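Local coordinates for heat shock protein-related protein (PDB 4FEI) that probably acts as a small heat shock protein chaperone that guards other proteins against aggregation under stress, represented here by its alpha-crystallin domain, at residues Glu36-Pro48 and Pro59-Val73. Numbering follows the deposited sequence.
Sequences EDGGQLTVSGERP and PSGRFVRELAFPEPV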
ATOM      1  N   GLU A  36     -22.317  -3.530  -2.820  1.00 29.49           N
ATOM      2  CA  GLU A  36     -23.005  -2.457  -2.131  1.00 30.25           C
ATOM      3  C   GLU A  36     -24.400  -2.900  -1.707  1.00 34.34           C
ATOM      4  O   GLU A  36     -25.209  -3.283  -2.528  1.00 38.18           O
ATOM      5  CB  GLU A  36     -23.005  -1.155  -2.963  1.00 30.94           C
ATOM      6  CG  GLU A  36     -23.660  -1.242  -4.323  1.00 36.36           C
ATOM      7  CD  GLU A  36     -23.592   0.043  -5.140  1.00 39.62           C
ATOM      8  OE1 GLU A  36     -23.889   1.134  -4.579  1.00 39.89           O
ATOM      9  OE2 GLU A  36     -23.275  -0.054  -6.364  1.00 44.57           O
ATOM     10  N   ASP A  37     -24.643  -2.908  -0.404  1.00 35.36           N
ATOM     11  CA  ASP A  37     -25.921  -3.324   0.151  1.00 41.70           C
ATOM     12  C   ASP A  37     -26.476  -2.097   0.809  1.00 41.92           C
ATOM     13  O   ASP A  37     -26.129  -1.814   1.981  1.00 41.88           O
ATOM     14  CB  ASP A  37     -25.759  -4.478   1.167  1.00 44.47           C
ATOM     15  CG  ASP A  37     -27.107  -4.993   1.713  1.00 54.65           C
ATOM     16  OD1 ASP A  37     -27.791  -4.216   2.429  1.00 60.77           O
ATOM     17  OD2 ASP A  37     -27.494  -6.173   1.446  1.00 61.11           O
ATOM     18  N   GLY A  38     -27.291  -1.360   0.037  1.00 42.82           N
ATOM     19  CA  GLY A  38     -27.850  -0.056   0.445  1.00 42.13           C
ATOM     20  C   GLY A  38     -26.809   1.025   0.802  1.00 37.33           C
ATOM     21  O   GLY A  38     -26.263   1.675  -0.091  1.00 35.97           O
ATOM     22  N   GLY A  39     -26.565   1.213   2.112  1.00 36.40           N
ATOM     23  CA  GLY A  39     -25.714   2.277   2.630  1.00 33.39           C
ATOM     24  C   GLY A  39     -24.358   1.804   3.150  1.00 31.56           C
ATOM     25  O   GLY A  39     -23.724   2.495   3.953  1.00 32.05           O
ATOM     26  N   GLN A  40     -23.921   0.628   2.687  1.00 30.13           N
ATOM     27  CA  GLN A  40     -22.649   0.042   3.074  1.00 28.90           C
ATOM     28  C   GLN A  40     -21.949  -0.478   1.834  1.00 25.37           C
ATOM     29  O   GLN A  40     -22.558  -1.087   0.961  1.00 25.17           O
ATOM     30  CB  GLN A  40     -22.810  -1.125   4.078  1.00 32.29           C
ATOM     31  CG  GLN A  40     -23.573  -0.819   5.390  1.00 40.49           C
ATOM     32  CD  GLN A  40     -22.662  -0.445   6.587  1.00 45.85           C
ATOM     33  OE1 GLN A  40     -23.021   0.415   7.414  1.00 51.97           O
ATOM     34  NE2 GLN A  40     -21.499  -1.103   6.693  1.00 46.22           N
ATOM     35  N   LEU A  41     -20.650  -0.233   1.765  1.00 23.53           N
ATOM     36  CA  LEU A  41     -19.830  -0.855   0.770  1.00 22.08           C
ATOM     37  C   LEU A  41     -18.990  -1.926   1.464  1.00 21.74           C
ATOM     38  O   LEU A  41     -18.344  -1.681   2.531  1.00 22.19           O
ATOM     39  CB  LEU A  41     -18.933   0.188   0.139  1.00 22.83           C
ATOM     40  CG  LEU A  41     -18.285   0.045  -1.228  1.00 23.00           C
ATOM     41  CD1 LEU A  41     -16.866   0.419  -1.106  1.00 24.00           C
ATOM     42  CD2 LEU A  41     -18.425  -1.327  -1.852  1.00 23.23           C
ATOM     43  N   THR A  42     -19.020  -3.129   0.884  1.00 21.24           N
ATOM     44  CA  THR A  42     -18.195  -4.215   1.401  1.00 20.78           C
ATOM     45  C   THR A  42     -17.084  -4.497   0.431  1.00 19.61           C
ATOM     46  O   THR A  42     -17.340  -4.694  -0.748  1.00 19.47           O
ATOM     47  CB  THR A  42     -18.990  -5.473   1.765  1.00 22.10           C
ATOM     48  OG1 THR A  42     -20.055  -5.107   2.667  1.00 24.39           O
ATOM     49  CG2 THR A  42     -18.053  -6.512   2.418  1.00 21.44           C
ATOM     50  N   VAL A  43     -15.850  -4.439   0.934  1.00 19.84           N
ATOM     51  CA  VAL A  43     -14.671  -4.705   0.112  1.00 20.59           C
ATOM     52  C   VAL A  43     -13.919  -5.889   0.723  1.00 20.46           C
ATOM     53  O   VAL A  43     -13.679  -5.920   1.950  1.00 21.47           O
ATOM     54  CB  VAL A  43     -13.667  -3.482   0.051  1.00 22.62           C
ATOM     55  CG1 VAL A  43     -12.647  -3.739  -1.016  1.00 25.66           C
ATOM     56  CG2 VAL A  43     -14.360  -2.219  -0.266  1.00 23.42           C
ATOM     57  N   SER A  44     -13.526  -6.836  -0.123  1.00 20.22           N
ATOM     58  CA  SER A  44     -12.749  -7.977   0.300  1.00 19.96           C
ATOM     59  C   SER A  44     -11.697  -8.293  -0.735  1.00 20.99           C
ATOM     60  O   SER A  44     -11.820  -7.913  -1.879  1.00 21.86           O
ATOM     61  CB  SER A  44     -13.665  -9.190   0.567  1.00 19.56           C
ATOM     62  OG  SER A  44     -14.359  -9.564  -0.619  1.00 19.34           O
ATOM     63  N   GLY A  45     -10.632  -8.965  -0.306  1.00 22.18           N
ATOM     64  CA  GLY A  45      -9.566  -9.414  -1.188  1.00 24.06           C
ATOM     65  C   GLY A  45      -8.484 -10.104  -0.395  1.00 25.50           C
ATOM     66  O   GLY A  45      -8.675 -10.398   0.786  1.00 25.17           O
ATOM     67  N   GLU A  46      -7.314 -10.319  -1.026  1.00 20.15           N
ATOM     68  CA  GLU A  46      -6.263 -11.091  -0.412  1.00 20.57           C
ATOM     69  C   GLU A  46      -4.898 -10.706  -0.968  1.00 19.44           C
ATOM     70  O   GLU A  46      -4.776 -10.332  -2.135  1.00 19.94           O
ATOM     71  CB  GLU A  46      -6.532 -12.570  -0.689  1.00 23.89           C
ATOM     72  CG  GLU A  46      -5.540 -13.542  -0.078  1.00 26.90           C
ATOM     73  CD  GLU A  46      -5.820 -14.988  -0.425  1.00 33.53           C
ATOM     74  OE1 GLU A  46      -5.110 -15.897   0.096  1.00 39.96           O
ATOM     75  OE2 GLU A  46      -6.730 -15.234  -1.215  1.00 37.47           O
ATOM     76  N   ARG A  47      -3.863 -10.821  -0.138  1.00 18.93           N
ATOM     77  CA  ARG A  47      -2.502 -10.851  -0.641  1.00 19.54           C
ATOM     78  C   ARG A  47      -1.712 -11.994   0.012  1.00 20.57           C
ATOM     79  O   ARG A  47      -1.918 -12.287   1.183  1.00 20.39           O
ATOM     80  CB  ARG A  47      -1.792  -9.484  -0.538  1.00 18.65           C
ATOM     81  CG  ARG A  47      -1.205  -9.130   0.806  1.00 18.35           C
ATOM     82  CD  ARG A  47      -0.312  -7.897   0.623  1.00 19.98           C
ATOM     83  NE  ARG A  47       0.131  -7.262   1.854  1.00 20.76           N
ATOM     84  CZ  ARG A  47       0.865  -6.144   1.897  1.00 24.94           C
ATOM     85  NH1 ARG A  47       1.277  -5.564   0.773  1.00 26.42           N
ATOM     86  NH2 ARG A  47       1.253  -5.624   3.065  1.00 27.87           N
ATOM     87  N   PRO A  48      -0.818 -12.643  -0.762  1.00 22.75           N
ATOM     88  CA  PRO A  48      -0.038 -13.760  -0.221  1.00 24.60           C
ATOM     89  C   PRO A  48       0.901 -13.331   0.919  1.00 22.90           C
ATOM     90  O   PRO A  48       1.398 -12.193   0.941  1.00 22.21           O
ATOM     91  CB  PRO A  48       0.777 -14.267  -1.446  1.00 27.95           C
ATOM     92  CG  PRO A  48       0.859 -13.100  -2.380  1.00 27.58           C
ATOM     93  CD  PRO A  48      -0.473 -12.349  -2.170  1.00 24.93           C
ATOM     94  N   PRO A  59       1.246  -6.430   6.795  1.00 15.11           N
ATOM     95  CA  PRO A  59       0.096  -7.361   6.910  1.00 14.84           C
ATOM     96  C   PRO A  59      -0.013  -8.332   5.729  1.00 15.25           C
ATOM     97  O   PRO A  59       0.379  -7.970   4.622  1.00 15.41           O
ATOM     98  CB  PRO A  59      -1.122  -6.431   6.886  1.00 15.11           C
ATOM     99  CG  PRO A  59      -0.616  -5.021   6.759  1.00 14.82           C
ATOM    100  CD  PRO A  59       0.824  -5.070   6.382  1.00 14.77           C
ATOM    101  N   SER A  60      -0.586  -9.527   5.961  1.00 15.92           N
ATOM    102  CA  SER A  60      -0.774 -10.556   4.929  1.00 16.89           C
ATOM    103  C   SER A  60      -2.170 -11.134   4.992  1.00 17.37           C
ATOM    104  O   SER A  60      -2.844 -11.021   6.009  1.00 17.16           O
ATOM    105  CB  SER A  60       0.166 -11.757   5.175  1.00 17.56           C
ATOM    106  OG  SER A  60       1.469 -11.392   4.852  1.00 21.44           O
ATOM    107  N   GLY A  61      -2.537 -11.863   3.933  1.00 18.42           N
ATOM    108  CA  GLY A  61      -3.713 -12.712   3.919  1.00 19.28           C
ATOM    109  C   GLY A  61      -4.949 -11.953   3.461  1.00 19.04           C
ATOM    110  O   GLY A  61      -4.839 -10.915   2.798  1.00 18.40           O
ATOM    111  N   ARG A  62      -6.115 -12.489   3.822  1.00 19.21           N
ATOM    112  CA  ARG A  62      -7.408 -11.933   3.425  1.00 19.17           C
ATOM    113  C   ARG A  62      -7.794 -10.721   4.263  1.00 17.50           C
ATOM    114  O   ARG A  62      -7.442 -10.625   5.437  1.00 17.28           O
ATOM    115  CB  ARG A  62      -8.476 -13.016   3.469  1.00 21.10           C
ATOM    116  CG  ARG A  62      -9.914 -12.544   3.692  1.00 21.22           C
ATOM    117  CD  ARG A  62     -10.675 -12.344   2.400  1.00 24.09           C
ATOM    118  NE  ARG A  62     -12.085 -12.384   2.697  1.00 25.83           N
ATOM    119  CZ  ARG A  62     -13.028 -12.658   1.812  1.00 27.42           C
ATOM    120  NH1 ARG A  62     -12.682 -12.890   0.533  1.00 33.97           N
ATOM    121  NH2 ARG A  62     -14.298 -12.663   2.204  1.00 26.61           N
ATOM    122  N   PHE A  63      -8.455  -9.761   3.624  1.00 16.96           N
ATOM    123  CA  PHE A  63      -9.002  -8.613   4.310  1.00 15.73           C
ATOM    124  C   PHE A  63     -10.510  -8.482   4.001  1.00 15.92           C
ATOM    125  O   PHE A  63     -10.967  -8.877   2.935  1.00 16.86           O
ATOM    126  CB  PHE A  63      -8.252  -7.333   3.884  1.00 15.31           C
ATOM    127  CG  PHE A  63      -8.688  -6.776   2.521  1.00 15.71           C
ATOM    128  CD1 PHE A  63      -9.834  -5.961   2.385  1.00 15.67           C
ATOM    129  CD2 PHE A  63      -7.926  -7.026   1.392  1.00 16.41           C
ATOM    130  CE1 PHE A  63     -10.192  -5.453   1.166  1.00 16.69           C
ATOM    131  CE2 PHE A  63      -8.287  -6.500   0.153  1.00 17.51           C
ATOM    132  CZ  PHE A  63      -9.420  -5.728   0.037  1.00 17.98           C
ATOM    133  N   VAL A  64     -11.256  -7.947   4.955  1.00 15.33           N
ATOM    134  CA  VAL A  64     -12.653  -7.682   4.767  1.00 15.62           C
ATOM    135  C   VAL A  64     -12.992  -6.354   5.449  1.00 15.14           C
ATOM    136  O   VAL A  64     -12.758  -6.198   6.664  1.00 15.16           O
ATOM    137  CB  VAL A  64     -13.585  -8.831   5.353  1.00 16.61           C
ATOM    138  CG1 VAL A  64     -15.076  -8.487   5.104  1.00 16.30           C
ATOM    139  CG2 VAL A  64     -13.197 -10.193   4.788  1.00 16.91           C
ATOM    140  N   ARG A  65     -13.523  -5.402   4.679  1.00 18.81           N
ATOM    141  CA  ARG A  65     -14.026  -4.134   5.252  1.00 18.20           C
ATOM    142  C   ARG A  65     -15.488  -3.873   4.912  1.00 17.91           C
ATOM    143  O   ARG A  65     -15.922  -4.122   3.779  1.00 18.40           O
ATOM    144  CB  ARG A  65     -13.149  -2.945   4.869  1.00 17.44           C
ATOM    145  CG  ARG A  65     -11.737  -3.143   5.344  1.00 19.04           C
ATOM    146  CD  ARG A  65     -11.070  -1.915   5.609  1.00 18.39           C
ATOM    147  NE  ARG A  65     -11.603  -1.245   6.787  1.00 17.30           N
ATOM    148  CZ  ARG A  65     -11.286   0.011   7.080  1.00 17.03           C
ATOM    149  NH1 ARG A  65     -10.418   0.688   6.289  1.00 16.35           N
ATOM    150  NH2 ARG A  65     -11.826   0.595   8.126  1.00 18.22           N
ATOM    151  N   GLU A  66     -16.232  -3.409   5.910  1.00 17.92           N
ATOM    152  CA  GLU A  66     -17.622  -2.991   5.759  1.00 17.89           C
ATOM    153  C   GLU A  66     -17.652  -1.475   6.054  1.00 17.70           C
ATOM    154  O   GLU A  66     -17.397  -1.034   7.199  1.00 18.42           O
ATOM    155  CB  GLU A  66     -18.514  -3.766   6.715  1.00 19.03           C
ATOM    156  CG  GLU A  66     -19.887  -4.068   6.218  1.00 20.29           C
ATOM    157  CD  GLU A  66     -20.590  -5.165   7.037  1.00 24.70           C
ATOM    158  OE1 GLU A  66     -21.058  -6.178   6.411  1.00 27.54           O
ATOM    159  OE2 GLU A  66     -20.698  -5.021   8.295  1.00 24.53           O
ATOM    160  N   LEU A  67     -17.916  -0.676   5.005  1.00 17.03           N
ATOM    161  CA  LEU A  67     -17.675   0.770   5.058  1.00 16.45           C
ATOM    162  C   LEU A  67     -18.950   1.510   4.685  1.00 17.05           C
ATOM    163  O   LEU A  67     -19.521   1.262   3.614  1.00 17.32           O
ATOM    164  CB  LEU A  67     -16.528   1.201   4.110  1.00 15.71           C
ATOM    165  CG  LEU A  67     -15.175   0.487   4.142  1.00 16.13           C
ATOM    166  CD1 LEU A  67     -14.462   0.742   2.839  1.00 16.45           C
ATOM    167  CD2 LEU A  67     -14.274   0.883   5.331  1.00 16.89           C
ATOM    168  N   ALA A  68     -19.400   2.394   5.580  1.00 17.53           N
ATOM    169  CA  ALA A  68     -20.679   3.109   5.390  1.00 18.22           C
ATOM    170  C   ALA A  68     -20.421   4.295   4.511  1.00 18.26           C
ATOM    171  O   ALA A  68     -19.398   4.987   4.705  1.00 19.50           O
ATOM    172  CB  ALA A  68     -21.224   3.587   6.740  1.00 19.29           C
ATOM    173  N   PHE A  69     -21.304   4.539   3.539  1.00 18.58           N
ATOM    174  CA  PHE A  69     -21.193   5.755   2.697  1.00 18.63           C
ATOM    175  C   PHE A  69     -21.377   7.020   3.546  1.00 19.18           C
ATOM    176  O   PHE A  69     -22.353   7.135   4.265  1.00 20.05           O
ATOM    177  CB  PHE A  69     -22.228   5.766   1.578  1.00 18.50           C
ATOM    178  CG  PHE A  69     -22.072   4.657   0.583  1.00 18.43           C
ATOM    179  CD1 PHE A  69     -23.019   3.616   0.506  1.00 18.47           C
ATOM    180  CD2 PHE A  69     -21.002   4.657  -0.298  1.00 18.81           C
ATOM    181  CE1 PHE A  69     -22.869   2.584  -0.417  1.00 19.29           C
ATOM    182  CE2 PHE A  69     -20.841   3.626  -1.247  1.00 19.87           C
ATOM    183  CZ  PHE A  69     -21.781   2.590  -1.307  1.00 19.25           C
ATOM    184  N   PRO A  70     -20.436   7.968   3.454  1.00 19.54           N
ATOM    185  CA  PRO A  70     -20.540   9.246   4.205  1.00 20.97           C
ATOM    186  C   PRO A  70     -21.663  10.095   3.652  1.00 22.41           C
ATOM    187  O   PRO A  70     -22.142  11.002   4.335  1.00 23.77           O
ATOM    188  CB  PRO A  70     -19.183   9.959   3.914  1.00 20.53           C
ATOM    189  CG  PRO A  70     -18.277   8.867   3.379  1.00 19.23           C
ATOM    190  CD  PRO A  70     -19.179   7.874   2.682  1.00 18.71           C
ATOM    191  N   GLU A  71     -22.048   9.796   2.405  1.00 23.02           N
ATOM    192  CA  GLU A  71     -23.071  10.532   1.658  1.00 24.54           C
ATOM    193  C   GLU A  71     -23.890   9.498   0.889  1.00 24.70           C
ATOM    194  O   GLU A  71     -23.314   8.570   0.334  1.00 23.91           O
ATOM    195  CB  GLU A  71     -22.365  11.441   0.660  1.00 25.19           C
ATOM    196  CG  GLU A  71     -22.900  12.826   0.576  1.00 29.02           C
ATOM    197  CD  GLU A  71     -22.411  13.682   1.734  1.00 33.09           C
ATOM    198  OE1 GLU A  71     -23.072  13.630   2.821  1.00 34.89           O
ATOM    199  OE2 GLU A  71     -21.388  14.421   1.536  1.00 34.21           O
ATOM    200  N   PRO A  72     -25.232   9.661   0.831  1.00 26.71           N
ATOM    201  CA  PRO A  72     -26.051   8.746   0.016  1.00 26.89           C
ATOM    202  C   PRO A  72     -25.661   8.759  -1.476  1.00 27.00           C
ATOM    203  O   PRO A  72     -25.412   9.814  -2.044  1.00 27.98           O
ATOM    204  CB  PRO A  72     -27.484   9.241   0.248  1.00 28.37           C
ATOM    205  CG  PRO A  72     -27.312  10.673   0.781  1.00 29.73           C
ATOM    206  CD  PRO A  72     -26.055  10.645   1.565  1.00 28.18           C
ATOM    207  N   VAL A  73     -25.594   7.577  -2.087  1.00 26.54           N
ATOM    208  CA  VAL A  73     -25.229   7.447  -3.501  1.00 27.11           C
ATOM    209  C   VAL A  73     -26.343   6.795  -4.314  1.00 28.70           C
ATOM    210  O   VAL A  73     -27.187   6.091  -3.758  1.00 28.65           O
ATOM    211  CB  VAL A  73     -23.902   6.645  -3.704  1.00 26.02           C
ATOM    212  CG1 VAL A  73     -22.723   7.332  -2.986  1.00 24.35           C
ATOM    213  CG2 VAL A  73     -24.048   5.192  -3.231  1.00 25.03           C
TER
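From Leu41–Leu67 to Arg47–Gly61, strands 40-47 and 62-68 run antiparallel, their axes 4.4 Å apart at closest approach, and each hydrogen-bonded pair is closed by two backbone bonds. Phe63 illustrates how a glycine in a strand makes room for an aromatic ring across from it. With its CG held between the backbone N and the carbonyl carbon (chi1 79°), the ring folds over the opposite strand, one face on the peptide between Ser44 and Gly45, with Gly45 N 3.4 Å from Phe63 CE2. Val43 CG1 meets the ring at its edge, 3.7 Å from Phe63 CE1. On the other face of the sheet, the Arg62 guanidinium lies flat over Ser44, Arg62 CZ 3.7 Å from Ser44 CB. The chain turns a corner at Gly61, and just before it Pro59 O is gripped side-on by the extended Arg47, whose NE and NH2 each lie 2.9 Å from Pro59 O, close to the guanidinium plane; NH2 also forms a salt bridge with Asp23 of the second subunit. At the far end, Phe69 N bonds to Gly39 O, and the ring turns its edge to Gly38 O while Val73 CG2 covers one face. Strand 33-37 flanks 40-47 on its other side, and Val43 and Leu67 pack onto Leu22 and Leu20 of strand 17-23, forming part of the alpha-crystallin sandwich core, while Phe91 of strand 86-92 meets Phe69 edge-to-face.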